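Local coordinates for Myo-inositol phosphohydrolase (Mitsuokella multacida, PDB 4WU3), which is a protein-tyrosine-phosphatase-like myo-inositol phosphatase that probably removes phosphate from inositol hexakisphosphate and here holds inositol-(1,3,4,5)-tetrakisphosphate, at residues L536-Q541 and A549-Y554; D521-F526 and D555-P560; P380-L385 and Y572-N577. The protein carries 2 engineered substitutions. One frame throughout, in Å; residues are numbered along the deposited sequence.

Contact 1. Residues L536-Q541 and A549-Y554; sequences LHFHSQ and AYMAMY. Engineered in segment 536-541: S540 (natural residue Cys). With 4IP (inositol-(1,3,4,5)-tetrakisphosphate), chain F.
Y554 sends its ring out with CG trans to the backbone N (chi1 -174°), while L536 keeps CG beside its own N; these torsions put methyl CD1 of L536 over one face of the tyrosine ring. The CH-pi contact runs 4.0 Å from CD1 of L536 to the centroid of the Y554 ring, 17° off its normal. Two residues on, the F538 ring lies against the same helix: CE1 of F538 is 3.8 Å from CB of Y550, and CD2 of F538 meets CG of M551 at the same 3.8 Å. With an alanine in place of Y554, the L536 methyl is likely to lose the ring it rests on, and a gap to open beside M530 and T527. The strand runs on into the phosphatase P-loop, where the engineered S540 (natural Cys) starts the phosphate-binding turn and Q541 N donates to O3P of the inositol phosphate at 3.2 Å. H539 ND1 holds S540 O almost straight (174°) on an in-plane lone pair. Strand 535-539 lies between strands 390-393 and 416-422; residues 536-539 run roughly antiparallel to residues 549-554 of helix 545-558, with helix 517-529 filling in against L536 through F523 and F526.

Contact 2. Residues D521-F526 and D555-P560; sequences DEFINF and DMMKNP
This is a small apolar contact between two helices, in which M557, near the C-terminal end of helix 545-558, reaches F523 and I524 on helix 517-529. All three residues are buried, and no hydrogen bond crosses between the segments. M557 sets out with CG beside its backbone N, runs extended through chi2, then bends at chi3 (74°), which turns CE toward I524 while SD stays near the phenylalanine. The CG1 methylene of I524 is the isoleucine atom nearest to CE of M557, at 3.9 Å. SD of M557 stands 4.2 Å from CE2 of F523 and 5.4 Å from the centroid of that ring. At 70° from the ring normal, this Met-aromatic contact is oblique. The two helices flank strand 535-539 in the chain, one leading into it and the other following the P-loop, so M557 ties together the two helical neighbours of the central strand of a phosphatase fold. F618, in a loop, also packs on M557, and Y609 of helix 593-613 on I524. Just past M557 the helix ends: N559 is the first residue to leave helical angles, its backbone N still bonding D555 O at 2.9 Å. ND2 of N559 also turns back to D555, with weak bonds to both O and OD1, while the same carboxylate makes a salt bridge to R570 through OD1.

Contact 3. Residues P380-L385 and Y572-N577; sequences PTRKGL and YLLGGN
P380 meets L573, and R382 and L385 both turn on L574, where an ST turn running into a type II beta turn packs against the Schellman-motif end of helix 564-573. The CD and CG side of the proline and a methyl of L573 reach toward each other: CD1 of L573 sits 3.5 Å from CD of P380, tighter than usual van der Waals contact, and 3.7 Å from CG of P380. L574 divides its two methyls between two partners. CD1 of L574 faces CD1 of L385 tip to tip at 4.2 Å, while CD2 of L574 lies 3.9 Å from NH1 of R382, at a slant to the guanidinium. The arginine arrives there because its chain bends at chi3 (79°), bringing its end nearer than its CB. NH1 also bonds the carbonyl oxygens of S361 and M359, which probably fix the rotation of the group, so the leucine brushes a guanidinium already held by backbone oxygens from the earlier part of the same long loop, just after strand 357-358. Beyond these contacts the loop is tied to the helix by polar bonds: R570, one turn before L574, donates from NH2 to the backbone oxygens of T381 and K383. At the helix end, G575 with its positive phi (124°) returns its N to Y572 O at 2.9 Å. G384 likewise has positive phi, as third residue of its turn. That turn is closed by L385 N reaching R382 O at 3.3 Å, and the ST turn before it by K383 N on T381 OG1 at 3.0 Å.

In the fold
Contacts 1 and 2 share helix 545-558 and join directly, with centres about 11 Å apart: CZ of F538 comes within 3.4 Å of CE1 of F523, and CD2 of L536 within 3.5 Å of CE2 of F526, making one apolar core behind the P-loop. Along the chain, contact 1 is nested inside contact 2, and both lie inside contact 3. The centre of contact 3 is about 17 Å from that of contact 2, which it meets where NZ of K383 probably bonds OD1 of N559 at 3.1 Å, and its nearest atoms stay about 5 Å from contact 1. Among the three, only contact 1 holds residues of the inositol phosphate pocket, S540 and Q541.

Contact 1. Residues L536-Q541 and A549-Y554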
loop_
_atom_site.group_PDB
_atom_site.type_symbol
_atom_site.label_atom_id
_atom_site.label_comp_id
_atom_site.label_asym_id
_atom_site.label_seq_id
_atom_site.Cartn_x
_atom_site.Cartn_y
_atom_site.Cartn_z
ATOM N N LEU A 536 6.214 24.875 45.352
ATOM C CA LEU A 536 6.526 24.306 44.047
ATOM C C LEU A 536 5.817 25.031 42.930
ATOM O O LEU A 536 4.587 25.094 42.905
ATOM C CB LEU A 536 6.110 22.844 43.990
ATOM C CG LEU A 536 6.774 21.931 45.005
ATOM C CD1 LEU A 536 6.246 20.515 44.830
ATOM C CD2 LEU A 536 8.282 21.979 44.874
ATOM N N HIS A 537 6.598 25.575 41.999
ATOM C CA HIS A 537 6.034 26.190 40.803
ATOM C C HIS A 537 6.290 25.330 39.577
ATOM O O HIS A 537 7.409 25.245 39.095
ATOM C CB HIS A 537 6.612 27.575 40.560
ATOM C CG HIS A 537 6.075 28.219 39.323
ATOM N ND1 HIS A 537 4.938 28.996 39.325
ATOM C CD2 HIS A 537 6.490 28.165 38.038
ATOM C CE1 HIS A 537 4.687 29.411 38.099
ATOM N NE2 HIS A 537 5.616 28.925 37.300
ATOM N N PHE A 538 5.241 24.690 39.074
ATOM C CA PHE A 538 5.373 23.835 37.917
ATOM C C PHE A 538 5.193 24.616 36.634
ATOM O O PHE A 538 4.288 25.446 36.517
ATOM C CB PHE A 538 4.336 22.730 37.957
ATOM C CG PHE A 538 4.526 21.771 39.076
ATOM C CD1 PHE A 538 5.354 20.685 38.936
ATOM C CD2 PHE A 538 3.860 21.957 40.272
ATOM C CE1 PHE A 538 5.522 19.790 39.981
ATOM C CE2 PHE A 538 4.034 21.078 41.321
ATOM C CZ PHE A 538 4.863 19.990 41.171
ATOM N N HIS A 539 6.050 24.334 35.661
ATOM C CA HIS A 539 5.851 24.860 34.313
ATOM C C HIS A 539 6.200 23.796 33.288
ATOM O O HIS A 539 6.988 22.888 33.544
ATOM C CB HIS A 539 6.665 26.152 34.064
ATOM C CG HIS A 539 8.081 25.910 33.643
ATOM N ND1 HIS A 539 8.433 25.604 32.346
ATOM C CD2 HIS A 539 9.231 25.914 34.352
ATOM C CE1 HIS A 539 9.738 25.421 32.278
ATOM N NE2 HIS A 539 10.246 25.604 33.481
ATOM N N SER A 540 5.587 23.910 32.124
ATOM C CA SER A 540 5.985 23.116 30.985
ATOM C C SER A 540 6.066 24.107 29.835
ATOM O O SER A 540 6.630 25.187 30.013
ATOM C CB SER A 540 4.989 21.984 30.743
ATOM O OG SER A 540 3.678 22.416 31.041
ATOM N N GLN A 541 5.527 23.775 28.668
ATOM C CA GLN A 541 5.599 24.695 27.530
ATOM C C GLN A 541 4.469 25.693 27.648
ATOM O O GLN A 541 4.697 26.895 27.630
ATOM C CB GLN A 541 5.514 23.945 26.185
ATOM C CG GLN A 541 6.002 24.741 24.976
ATOM C CD GLN A 541 4.995 25.755 24.450
ATOM O OE1 GLN A 541 3.790 25.581 24.585
ATOM N NE2 GLN A 541 5.494 26.809 23.822
ATOM N N ALA A 549 -1.238 18.103 35.052
ATOM C CA ALA A 549 -1.070 16.719 35.497
ATOM C C ALA A 549 -0.277 16.642 36.812
ATOM O O ALA A 549 -0.723 16.053 37.793
ATOM C CB ALA A 549 -0.376 15.901 34.413
ATOM N N TYR A 550 0.907 17.244 36.838
ATOM C CA TYR A 550 1.719 17.232 38.052
ATOM C C TYR A 550 1.046 17.986 39.200
ATOM O O TYR A 550 1.044 17.507 40.347
ATOM C CB TYR A 550 3.131 17.755 37.771
ATOM C CG TYR A 550 4.058 16.647 37.320
ATOM C CD1 TYR A 550 4.714 15.841 38.252
ATOM C CD2 TYR A 550 4.238 16.368 35.973
ATOM C CE1 TYR A 550 5.539 14.810 37.844
ATOM C CE2 TYR A 550 5.069 15.338 35.557
ATOM C CZ TYR A 550 5.717 14.562 36.492
ATOM O OH TYR A 550 6.545 13.533 36.073
ATOM N N MET A 551 0.447 19.139 38.913
ATOM C CA MET A 551 -0.250 19.876 39.970
ATOM C C MET A 551 -1.380 19.038 40.603
ATOM O O MET A 551 -1.551 19.038 41.822
ATOM C CB MET A 551 -0.794 21.205 39.452
ATOM C CG MET A 551 0.284 22.218 39.109
ATOM S SD MET A 551 -0.320 23.644 38.192
ATOM C CE MET A 551 -1.063 24.572 39.538
ATOM N N ALA A 552 -2.138 18.328 39.771
ATOM C CA ALA A 552 -3.226 17.485 40.241
ATOM C C ALA A 552 -2.707 16.309 41.070
ATOM O O ALA A 552 -3.339 15.902 42.044
ATOM C CB ALA A 552 -4.044 16.982 39.058
ATOM N N MET A 553 -1.562 15.755 40.683
ATOM C CA MET A 553 -0.981 14.639 41.429
ATOM C C MET A 553 -0.482 15.076 42.806
ATOM O O MET A 553 -0.654 14.364 43.796
ATOM C CB MET A 553 0.164 14.006 40.642
ATOM C CG MET A 553 -0.300 13.060 39.554
ATOM S SD MET A 553 1.077 12.220 38.773
ATOM C CE MET A 553 1.474 13.320 37.417
ATOM N N TYR A 554 0.154 16.239 42.860
ATOM C CA TYR A 554 0.621 16.788 44.119
ATOM C C TYR A 554 -0.561 17.180 45.016
ATOM O O TYR A 554 -0.571 16.868 46.203
ATOM C CB TYR A 554 1.524 17.992 43.851
ATOM C CG TYR A 554 2.191 18.564 45.076
ATOM C CD1 TYR A 554 2.898 17.750 45.947
ATOM C CD2 TYR A 554 2.144 19.919 45.345
ATOM C CE1 TYR A 554 3.520 18.270 47.064
ATOM C CE2 TYR A 554 2.769 20.445 46.458
ATOM C CZ TYR A 554 3.455 19.617 47.314
ATOM O OH TYR A 554 4.074 20.148 48.429
HETATM C C1 4IP F . 0.761 21.297 25.958
HETATM O O1 4IP F . 0.911 21.762 27.299
HETATM C C2 4IP F . 1.488 22.229 24.996
HETATM O O2 4IP F . 1.017 23.558 25.176
HETATM C C3 4IP F . 1.244 21.839 23.544
HETATM O O3 4IP F . 1.914 22.762 22.681
HETATM C C4 4IP F . -0.244 21.805 23.209
HETATM O O4 4IP F . -0.408 21.340 21.864
HETATM C C5 4IP F . -0.978 20.876 24.169
HETATM O O5 4IP F . -2.381 20.881 23.896
HETATM C C6 4IP F . -0.730 21.263 25.626
HETATM O O6 4IP F . -1.392 20.349 26.503
HETATM P P1 4IP F . 2.200 21.429 28.199
HETATM O O1P 4IP F . 2.067 19.964 28.513
HETATM O O2P 4IP F . 2.032 22.354 29.375
HETATM O O3P 4IP F . 3.373 21.792 27.325
HETATM P P3 4IP F . 2.988 22.230 21.601
HETATM O O4P 4IP F . 2.331 21.006 21.005
HETATM O O5P 4IP F . 4.226 21.952 22.422
HETATM O O6P 4IP F . 3.130 23.366 20.619
HETATM P P4 4IP F . -1.298 22.137 20.775
HETATM O O7P 4IP F . -0.828 23.568 20.863
HETATM O O8P 4IP F . -0.928 21.456 19.480
HETATM O O9P 4IP F . -2.722 21.906 21.243
HETATM P P5 4IP F . -3.232 19.515 24.033
HETATM O OPF 4IP F . -2.250 18.393 23.732
HETATM O OPG 4IP F . -4.321 19.693 22.995
HETATM O OPH 4IP F . -3.720 19.525 25.464
#

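Contact 2. Residues D521-F526 and D555-P560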
loop_
_atom_site.group_PDB
_atom_site.type_symbol
_atom_site.label_atom_id
_atom_site.label_comp_id
_atom_site.label_asym_id
_atom_site.label_seq_id
_atom_site.Cartn_x
_atom_site.Cartn_y
_atom_site.Cartn_z
ATOM N N ASP A 521 7.691 8.780 39.774
ATOM C CA ASP A 521 8.513 8.336 40.895
ATOM C C ASP A 521 9.541 9.402 41.261
ATOM O O ASP A 521 9.792 9.649 42.441
ATOM C CB ASP A 521 9.274 7.062 40.529
ATOM C CG ASP A 521 8.483 5.807 40.800
ATOM O OD1 ASP A 521 7.418 5.900 41.430
ATOM O OD2 ASP A 521 8.945 4.724 40.389
ATOM N N GLU A 522 10.158 10.000 40.245
ATOM C CA GLU A 522 11.127 11.063 40.478
ATOM C C GLU A 522 10.456 12.175 41.259
ATOM O O GLU A 522 11.018 12.674 42.218
ATOM C CB GLU A 522 11.730 11.594 39.169
ATOM C CG GLU A 522 12.720 12.738 39.365
ATOM C CD GLU A 522 13.685 12.922 38.202
ATOM O OE1 GLU A 522 13.509 12.274 37.147
ATOM O OE2 GLU A 522 14.635 13.722 38.348
ATOM N N PHE A 523 9.245 12.555 40.878
ATOM C CA PHE A 523 8.560 13.599 41.621
ATOM C C PHE A 523 8.226 13.189 43.056
ATOM O O PHE A 523 8.367 13.988 43.980
ATOM C CB PHE A 523 7.287 14.054 40.926
ATOM C CG PHE A 523 6.547 15.128 41.683
ATOM C CD1 PHE A 523 7.112 16.386 41.859
ATOM C CD2 PHE A 523 5.307 14.882 42.227
ATOM C CE1 PHE A 523 6.446 17.380 42.571
ATOM C CE2 PHE A 523 4.635 15.866 42.941
ATOM C CZ PHE A 523 5.203 17.119 43.113
ATOM N N ILE A 524 7.761 11.965 43.255
ATOM C CA ILE A 524 7.386 11.532 44.597
ATOM C C ILE A 524 8.619 11.510 45.503
ATOM O O ILE A 524 8.604 12.024 46.629
ATOM C CB ILE A 524 6.697 10.164 44.556
ATOM C CG1 ILE A 524 5.352 10.309 43.833
ATOM C CG2 ILE A 524 6.516 9.592 45.960
ATOM C CD1 ILE A 524 4.698 9.001 43.475
ATOM N N ASN A 525 9.700 10.950 44.990
ATOM C CA ASN A 525 10.954 10.991 45.701
ATOM C C ASN A 525 11.331 12.431 46.043
ATOM O O ASN A 525 11.693 12.723 47.175
ATOM C CB ASN A 525 12.044 10.297 44.889
ATOM C CG ASN A 525 11.820 8.801 44.796
ATOM O OD1 ASN A 525 11.032 8.227 45.554
ATOM N ND2 ASN A 525 12.515 8.160 43.871
ATOM N N PHE A 526 11.216 13.341 45.083
ATOM C CA PHE A 526 11.502 14.745 45.363
ATOM C C PHE A 526 10.671 15.230 46.540
ATOM O O PHE A 526 11.199 15.890 47.427
ATOM C CB PHE A 526 11.242 15.627 44.138
ATOM C CG PHE A 526 11.400 17.099 44.404
ATOM C CD1 PHE A 526 12.615 17.703 44.285
ATOM C CD2 PHE A 526 10.332 17.873 44.765
ATOM C CE1 PHE A 526 12.766 19.057 44.527
ATOM C CE2 PHE A 526 10.479 19.223 45.013
ATOM C CZ PHE A 526 11.701 19.816 44.896
ATOM N N ASP A 555 -1.554 17.862 44.447
ATOM C CA ASP A 555 -2.766 18.203 45.177
ATOM C C ASP A 555 -3.337 16.950 45.856
ATOM O O ASP A 555 -3.582 16.952 47.065
ATOM C CB ASP A 555 -3.790 18.826 44.228
ATOM C CG ASP A 555 -4.909 19.590 44.957
ATOM O OD1 ASP A 555 -4.979 19.559 46.210
ATOM O OD2 ASP A 555 -5.736 20.225 44.257
ATOM N N MET A 556 -3.524 15.882 45.078
ATOM C CA MET A 556 -4.089 14.634 45.593
ATOM C C MET A 556 -3.257 14.103 46.735
ATOM O O MET A 556 -3.791 13.677 47.765
ATOM C CB MET A 556 -4.101 13.539 44.527
ATOM C CG MET A 556 -5.214 13.626 43.518
ATOM S SD MET A 556 -5.006 12.354 42.256
ATOM C CE MET A 556 -5.473 13.302 40.819
ATOM N N MET A 557 -1.947 14.069 46.523
ATOM C CA MET A 557 -1.039 13.513 47.511
ATOM C C MET A 557 -1.231 14.208 48.856
ATOM O O MET A 557 -1.218 13.564 49.894
ATOM C CB MET A 557 0.422 13.643 47.052
ATOM C CG MET A 557 0.827 12.674 45.942
ATOM S SD MET A 557 2.424 13.057 45.182
ATOM C CE MET A 557 3.553 12.538 46.473
ATOM N N LYS A 558 -1.410 15.525 48.824
ATOM C CA LYS A 558 -1.463 16.337 50.044
ATOM C C LYS A 558 -2.872 16.382 50.629
ATOM O O LYS A 558 -3.051 16.628 51.812
ATOM C CB LYS A 558 -0.995 17.770 49.743
ATOM C CG LYS A 558 0.390 17.871 49.115
ATOM C CD LYS A 558 1.493 17.748 50.150
ATOM C CE LYS A 558 1.570 18.993 51.023
ATOM N NZ LYS A 558 2.691 18.916 51.999
ATOM N N ASN A 559 -3.869 16.133 49.787
ATOM C CA ASN A 559 -5.259 16.224 50.196
ATOM C C ASN A 559 -6.034 15.004 49.732
ATOM O O ASN A 559 -6.958 15.120 48.930
ATOM C CB ASN A 559 -5.889 17.487 49.616
ATOM C CG ASN A 559 -5.234 18.747 50.137
ATOM O OD1 ASN A 559 -5.502 19.183 51.246
ATOM N ND2 ASN A 559 -4.359 19.323 49.348
ATOM N N PRO A 560 -5.656 13.822 50.237
ATOM C CA PRO A 560 -6.270 12.571 49.799
ATOM C C PRO A 560 -7.753 12.454 50.193
ATOM O O PRO A 560 -8.463 11.587 49.681
ATOM C CB PRO A 560 -5.411 11.498 50.479
ATOM C CG PRO A 560 -4.759 12.184 51.630
ATOM C CD PRO A 560 -4.587 13.612 51.231
#

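Contact 3. Residues P380-L385 and Y572-N577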
loop_
_atom_site.group_PDB
_atom_site.type_symbol
_atom_site.label_atom_id
_atom_site.label_comp_id
_atom_site.label_asym_id
_atom_site.label_seq_id
_atom_site.Cartn_x
_atom_site.Cartn_y
_atom_site.Cartn_z
ATOM N N PRO A 380 -16.103 22.855 43.317
ATOM C CA PRO A 380 -15.334 21.905 44.106
ATOM C C PRO A 380 -14.885 22.538 45.408
ATOM O O PRO A 380 -14.852 23.761 45.519
ATOM C CB PRO A 380 -14.125 21.621 43.223
ATOM C CG PRO A 380 -13.915 22.902 42.499
ATOM C CD PRO A 380 -15.285 23.492 42.275
ATOM N N THR A 381 -14.550 21.708 46.386
ATOM C CA THR A 381 -14.051 22.213 47.656
ATOM C C THR A 381 -12.694 22.860 47.429
ATOM O O THR A 381 -11.926 22.404 46.590
ATOM C CB THR A 381 -13.910 21.098 48.711
ATOM O OG1 THR A 381 -13.320 21.642 49.900
ATOM C CG2 THR A 381 -13.028 19.954 48.196
ATOM N N ARG A 382 -12.413 23.922 48.179
ATOM C CA ARG A 382 -11.117 24.587 48.132
ATOM C C ARG A 382 -10.267 24.161 49.312
ATOM O O ARG A 382 -9.290 24.824 49.681
ATOM C CB ARG A 382 -11.276 26.107 48.156
ATOM C CG ARG A 382 -11.665 26.739 46.826
ATOM C CD ARG A 382 -11.410 28.247 46.823
ATOM N NE ARG A 382 -9.998 28.582 46.595
ATOM C CZ ARG A 382 -9.538 29.251 45.536
ATOM N NH1 ARG A 382 -8.243 29.496 45.419
ATOM N NH2 ARG A 382 -10.368 29.689 44.596
ATOM N N LYS A 383 -10.621 23.032 49.896
ATOM C CA LYS A 383 -9.936 22.573 51.084
ATOM C C LYS A 383 -8.468 22.193 50.851
ATOM O O LYS A 383 -8.130 21.393 49.980
ATOM C CB LYS A 383 -10.697 21.398 51.679
ATOM C CG LYS A 383 -9.999 20.816 52.866
ATOM C CD LYS A 383 -9.085 19.697 52.436
ATOM C CE LYS A 383 -8.212 19.348 53.614
ATOM N NZ LYS A 383 -7.462 18.094 53.397
ATOM N N GLY A 384 -7.591 22.760 51.661
ATOM C CA GLY A 384 -6.180 22.429 51.569
ATOM C C GLY A 384 -5.388 23.403 50.703
ATOM O O GLY A 384 -4.160 23.493 50.805
ATOM N N LEU A 385 -6.090 24.142 49.856
ATOM C CA LEU A 385 -5.443 25.036 48.903
ATOM C C LEU A 385 -4.618 26.121 49.590
ATOM O O LEU A 385 -3.572 26.537 49.086
ATOM C CB LEU A 385 -6.481 25.683 47.994
ATOM C CG LEU A 385 -7.188 24.783 46.981
ATOM C CD1 LEU A 385 -8.032 25.632 46.047
ATOM C CD2 LEU A 385 -6.210 23.948 46.175
ATOM N N TYR A 572 -8.523 22.713 37.149
ATOM C CA TYR A 572 -9.037 23.295 35.916
ATOM C C TYR A 572 -9.490 24.721 36.181
ATOM O O TYR A 572 -9.098 25.654 35.464
ATOM C CB TYR A 572 -10.204 22.474 35.337
ATOM C CG TYR A 572 -10.928 23.176 34.204
ATOM C CD1 TYR A 572 -10.390 23.209 32.937
ATOM C CD2 TYR A 572 -12.137 23.822 34.415
ATOM C CE1 TYR A 572 -11.029 23.860 31.901
ATOM C CE2 TYR A 572 -12.794 24.469 33.380
ATOM C CZ TYR A 572 -12.230 24.486 32.120
ATOM O OH TYR A 572 -12.864 25.123 31.066
ATOM N N LEU A 573 -10.299 24.893 37.222
ATOM C CA LEU A 573 -10.870 26.197 37.517
ATOM C C LEU A 573 -9.786 27.217 37.799
ATOM O O LEU A 573 -9.939 28.385 37.480
ATOM C CB LEU A 573 -11.843 26.113 38.685
ATOM C CG LEU A 573 -13.133 25.379 38.314
ATOM C CD1 LEU A 573 -14.000 25.154 39.531
ATOM C CD2 LEU A 573 -13.900 26.153 37.255
ATOM N N LEU A 574 -8.679 26.772 38.378
ATOM C CA LEU A 574 -7.615 27.702 38.733
ATOM C C LEU A 574 -6.783 28.110 37.529
ATOM O O LEU A 574 -5.942 28.993 37.641
ATOM C CB LEU A 574 -6.719 27.111 39.816
ATOM C CG LEU A 574 -7.418 27.043 41.172
ATOM C CD1 LEU A 574 -6.762 26.040 42.105
ATOM C CD2 LEU A 574 -7.450 28.426 41.794
ATOM N N GLY A 575 -7.015 27.466 36.382
ATOM C CA GLY A 575 -6.351 27.847 35.138
ATOM C C GLY A 575 -5.573 26.755 34.415
ATOM O O GLY A 575 -4.947 27.025 33.383
ATOM N N GLY A 576 -5.603 25.531 34.946
ATOM C CA GLY A 576 -5.044 24.381 34.245
ATOM C C GLY A 576 -6.025 23.904 33.189
ATOM O O GLY A 576 -7.059 24.534 32.954
ATOM N N ASN A 577 -5.707 22.800 32.522
ATOM C CA ASN A 577 -6.714 22.131 31.716
ATOM C C ASN A 577 -7.358 21.081 32.596
ATOM O O ASN A 577 -7.085 21.051 33.806
ATOM C CB ASN A 577 -6.149 21.555 30.412
ATOM C CG ASN A 577 -5.134 20.446 30.622
ATOM O OD1 ASN A 577 -5.013 19.878 31.704
ATOM N ND2 ASN A 577 -4.391 20.131 29.564
#